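Local atomic coordinates of putative mandelate racemase (Zymomonas mobilis, PDB entry 2OX4), a protein that binds magnesium and probably acts as a lyase, perhaps a dehydratase, of the mandelate racemase branch of the enolase superfamily. Residues A319-L329 with H341-Y352. Numbering follows the deposited sequence.
Sequences AGTGVAEAASL and HEHHQKTLLPEY
A single carboxylate oxygen, Glu-325 OE2, is shared by two histidines and shows how one buried acid can pin a helix to a strand. His-341 NE2 donates a hydrogen bond to its anti lone pair at 2.9 Å. His-343 ND1 donates another to Glu-325 OE2, also at 2.9 Å, from the syn side and 23° out of the carboxylate plane. Both bonds are almost straight and lie in the ring planes. Glu-325 reaches across because its chain leaves the helix with CG opposite the backbone N (chi1 -168°) and then bends at chi2. Glu-332 and Gln-361 hold the far nitrogens of His-341 and His-343, fixing both rings.

Van der Waals contacts flank this polar centre. Leu-329 CD2 makes a CH-pi contact over one face of the His-341 ring, 3.9 Å from its centroid, while Thr-347 CG2 packs 3.5 Å from Glu-325 OE1. At the loop end, Tyr-352 CE2 lies against Gly-320 C at 3.7 Å.

Backbone groups add further ties: Lys-346 NZ hydrogen-bonds Ala-319 O from above the carbonyl plane at 3.0 Å, and a water bridges Gly-322 N and Tyr-352 O. Helix 322-329 thus backs strand 341-344, nearly antiparallel, the helix-then-strand packing of the enolase-superfamily (beta/alpha)-barrel; Glu-342, between the histidines, comes near the magnesium held by Glu-215, Glu-241 and Glu-267.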
loop_
_atom_site.group_PDB
_atom_site.type_symbol
_atom_site.label_atom_id
_atom_site.label_comp_id
_atom_site.label_asym_id
_atom_site.label_seq_id
_atom_site.Cartn_x
_atom_site.Cartn_y
_atom_site.Cartn_z
ATOM N N ALA C 319 -17.218 30.735 15.728
ATOM C CA ALA C 319 -18.648 30.612 16.049
ATOM C C ALA C 319 -18.902 30.710 17.538
ATOM O O ALA C 319 -19.559 29.839 18.123
ATOM C CB ALA C 319 -19.235 29.305 15.492
ATOM N N GLY C 320 -18.380 31.768 18.153
ATOM C CA GLY C 320 -18.762 32.121 19.522
ATOM C C GLY C 320 -18.694 33.622 19.730
ATOM O O GLY C 320 -19.109 34.396 18.857
ATOM N N THR C 321 -18.144 34.032 20.872
ATOM C CA THR C 321 -18.134 35.443 21.260
ATOM C C THR C 321 -17.027 36.220 20.572
ATOM O O THR C 321 -16.237 35.664 19.780
ATOM C CB THR C 321 -17.957 35.645 22.787
ATOM O OG1 THR C 321 -16.570 35.523 23.137
ATOM C CG2 THR C 321 -18.799 34.674 23.604
ATOM N N GLY C 322 -16.964 37.509 20.905
ATOM C CA GLY C 322 -15.907 38.401 20.429
ATOM C C GLY C 322 -14.509 38.052 20.917
ATOM O O GLY C 322 -13.526 38.494 20.321
ATOM N N VAL C 323 -14.410 37.276 22.000
ATOM C CA VAL C 323 -13.121 36.720 22.427
ATOM C C VAL C 323 -12.596 35.758 21.359
ATOM O O VAL C 323 -11.502 35.961 20.846
ATOM C CB VAL C 323 -13.197 36.037 23.826
ATOM C CG1 VAL C 323 -11.863 35.347 24.179
ATOM C CG2 VAL C 323 -13.536 37.089 24.912
ATOM N N ALA C 324 -13.392 34.740 21.024
ATOM C CA ALA C 324 -13.069 33.831 19.919
ATOM C C ALA C 324 -12.769 34.570 18.618
ATOM O O ALA C 324 -11.792 34.259 17.924
ATOM C CB ALA C 324 -14.198 32.823 19.710
ATOM N N GLU C 325 -13.597 35.548 18.267
ATOM C CA GLU C 325 -13.391 36.203 16.972
ATOM C C GLU C 325 -12.106 37.028 16.910
ATOM O O GLU C 325 -11.329 36.894 15.944
ATOM C CB GLU C 325 -14.607 36.994 16.475
ATOM C CG GLU C 325 -14.426 37.396 14.981
ATOM C CD GLU C 325 -15.715 37.415 14.152
ATOM O OE1 GLU C 325 -16.747 37.899 14.666
ATOM O OE2 GLU C 325 -15.683 36.976 12.969
ATOM N N ALA C 326 -11.866 37.847 17.936
ATOM C CA ALA C 326 -10.638 38.631 18.013
ATOM C C ALA C 326 -9.409 37.721 17.961
ATOM O O ALA C 326 -8.460 38.000 17.229
ATOM C CB ALA C 326 -10.611 39.485 19.283
ATOM N N ALA C 327 -9.437 36.639 18.736
ATOM C CA ALA C 327 -8.309 35.706 18.777
ATOM C C ALA C 327 -8.037 35.144 17.383
ATOM O O ALA C 327 -6.887 35.096 16.948
ATOM C CB ALA C 327 -8.570 34.584 19.773
ATOM N N SER C 328 -9.103 34.768 16.669
ATOM C CA SER C 328 -8.957 34.152 15.343
ATOM C C SER C 328 -8.253 35.053 14.324
ATOM O O SER C 328 -7.546 34.572 13.454
ATOM C CB SER C 328 -10.309 33.683 14.803
ATOM O OG SER C 328 -11.128 34.784 14.425
ATOM N N LEU C 329 -8.447 36.365 14.437
ATOM C CA LEU C 329 -7.838 37.298 13.497
ATOM C C LEU C 329 -6.319 37.320 13.643
ATOM O O LEU C 329 -5.591 37.439 12.657
ATOM C CB LEU C 329 -8.430 38.703 13.711
ATOM C CG LEU C 329 -9.951 38.771 13.530
ATOM C CD1 LEU C 329 -10.481 40.128 13.994
ATOM C CD2 LEU C 329 -10.345 38.496 12.085
ATOM N N HIS C 341 -11.839 34.260 5.941
ATOM C CA HIS C 341 -12.313 34.326 7.328
ATOM C C HIS C 341 -13.840 34.167 7.412
ATOM O O HIS C 341 -14.587 34.781 6.649
ATOM C CB HIS C 341 -11.877 35.643 7.991
ATOM C CG HIS C 341 -12.371 35.789 9.399
ATOM N ND1 HIS C 341 -11.636 35.379 10.490
ATOM C CD2 HIS C 341 -13.541 36.265 9.890
ATOM C CE1 HIS C 341 -12.324 35.606 11.593
ATOM N NE2 HIS C 341 -13.486 36.144 11.258
ATOM N N GLU C 342 -14.293 33.336 8.343
ATOM C CA GLU C 342 -15.712 33.098 8.557
ATOM C C GLU C 342 -16.274 34.159 9.492
ATOM O O GLU C 342 -15.819 34.298 10.640
ATOM C CB GLU C 342 -15.926 31.734 9.206
ATOM C CG GLU C 342 -17.384 31.477 9.532
ATOM C CD GLU C 342 -17.644 30.091 10.095
ATOM O OE1 GLU C 342 -16.724 29.473 10.687
ATOM O OE2 GLU C 342 -18.791 29.630 9.951
ATOM N N HIS C 343 -17.279 34.892 9.021
ATOM C CA HIS C 343 -17.960 35.828 9.914
ATOM C C HIS C 343 -19.397 35.387 10.145
ATOM O O HIS C 343 -20.234 35.457 9.239
ATOM C CB HIS C 343 -17.879 37.271 9.396
ATOM C CG HIS C 343 -18.392 38.281 10.376
ATOM N ND1 HIS C 343 -17.887 38.399 11.656
ATOM C CD2 HIS C 343 -19.377 39.207 10.273
ATOM C CE1 HIS C 343 -18.534 39.361 12.295
ATOM N NE2 HIS C 343 -19.451 39.855 11.484
ATOM N N HIS C 344 -19.651 34.895 11.362
ATOM C CA HIS C 344 -20.867 34.151 11.666
ATOM C C HIS C 344 -21.993 35.120 11.951
ATOM O O HIS C 344 -21.783 36.172 12.577
ATOM C CB HIS C 344 -20.655 33.222 12.864
ATOM C CG HIS C 344 -21.632 32.089 12.932
ATOM N ND1 HIS C 344 -22.970 32.272 13.215
ATOM C CD2 HIS C 344 -21.460 30.753 12.778
ATOM C CE1 HIS C 344 -23.582 31.101 13.224
ATOM N NE2 HIS C 344 -22.689 30.162 12.963
ATOM N N GLN C 345 -23.186 34.755 11.485
ATOM C CA GLN C 345 -24.392 35.559 11.696
ATOM C C GLN C 345 -24.732 35.815 13.173
ATOM O O GLN C 345 -25.306 36.855 13.510
ATOM C CB GLN C 345 -25.588 34.983 10.917
ATOM C CG GLN C 345 -26.141 33.639 11.420
ATOM C CD GLN C 345 -27.140 33.798 12.564
ATOM O OE1 GLN C 345 -26.945 33.249 13.648
ATOM N NE2 GLN C 345 -28.205 34.564 12.330
ATOM N N LYS C 346 -24.364 34.880 14.053
ATOM C CA LYS C 346 -24.654 35.023 15.483
ATOM C C LYS C 346 -24.043 36.298 16.092
ATOM O O LYS C 346 -24.610 36.875 17.011
ATOM C CB LYS C 346 -24.238 33.766 16.264
ATOM C CG LYS C 346 -22.772 33.740 16.686
ATOM C CD LYS C 346 -22.123 32.416 16.397
ATOM C CE LYS C 346 -22.298 31.475 17.539
ATOM N NZ LYS C 346 -22.410 30.060 17.068
ATOM N N THR C 347 -22.918 36.757 15.541
ATOM C CA THR C 347 -22.217 37.941 16.063
ATOM C C THR C 347 -23.013 39.218 15.813
ATOM O O THR C 347 -22.719 40.270 16.392
ATOM C CB THR C 347 -20.803 38.112 15.441
ATOM O OG1 THR C 347 -20.923 38.543 14.081
ATOM C CG2 THR C 347 -20.022 36.805 15.486
ATOM N N LEU C 348 -24.012 39.112 14.942
ATOM C CA LEU C 348 -24.917 40.219 14.639
ATOM C C LEU C 348 -26.076 40.375 15.640
ATOM O O LEU C 348 -26.808 41.368 15.598
ATOM C CB LEU C 348 -25.433 40.106 13.195
ATOM C CG LEU C 348 -24.371 39.797 12.123
ATOM C CD1 LEU C 348 -24.983 39.264 10.839
ATOM C CD2 LEU C 348 -23.452 40.987 11.838
ATOM N N LEU C 349 -26.232 39.410 16.544
ATOM C CA LEU C 349 -27.327 39.435 17.518
ATOM C C LEU C 349 -26.888 40.159 18.796
ATOM O O LEU C 349 -25.731 40.037 19.207
ATOM C CB LEU C 349 -27.798 38.010 17.839
ATOM C CG LEU C 349 -27.887 36.971 16.711
ATOM C CD1 LEU C 349 -28.066 35.578 17.290
ATOM C CD2 LEU C 349 -29.012 37.288 15.723
ATOM N N PRO C 350 -27.804 40.929 19.424
ATOM C CA PRO C 350 -27.533 41.632 20.698
ATOM C C PRO C 350 -27.113 40.740 21.887
ATOM O O PRO C 350 -26.403 41.206 22.783
ATOM C CB PRO C 350 -28.867 42.318 21.008
ATOM C CG PRO C 350 -29.546 42.454 19.674
ATOM C CD PRO C 350 -29.168 41.209 18.929
ATOM N N GLU C 351 -27.553 39.480 21.904
ATOM C CA GLU C 351 -27.154 38.542 22.971
ATOM C C GLU C 351 -25.653 38.228 22.932
ATOM O O GLU C 351 -25.050 37.882 23.955
ATOM C CB GLU C 351 -27.942 37.240 22.873
ATOM C CG GLU C 351 -27.815 36.499 21.531
ATOM C CD GLU C 351 -29.007 35.618 21.277
ATOM O OE1 GLU C 351 -28.826 34.474 20.806
ATOM O OE2 GLU C 351 -30.133 36.069 21.574
ATOM N N TYR C 352 -25.065 38.340 21.747
ATOM C CA TYR C 352 -23.621 38.179 21.598
ATOM C C TYR C 352 -22.855 39.498 21.759
ATOM O O TYR C 352 -21.822 39.537 22.433
ATOM C CB TYR C 352 -23.275 37.426 20.308
ATOM C CG TYR C 352 -23.225 35.921 20.520
ATOM C CD1 TYR C 352 -24.304 35.100 20.182
ATOM C CD2 TYR C 352 -22.102 35.326 21.097
ATOM C CE1 TYR C 352 -24.251 33.711 20.401
ATOM C CE2 TYR C 352 -22.040 33.959 21.317
ATOM C CZ TYR C 352 -23.111 33.155 20.973
ATOM O OH TYR C 352 -23.018 31.794 21.205
HETATM O O HOH W 1 -19.484 38.659 21.597
#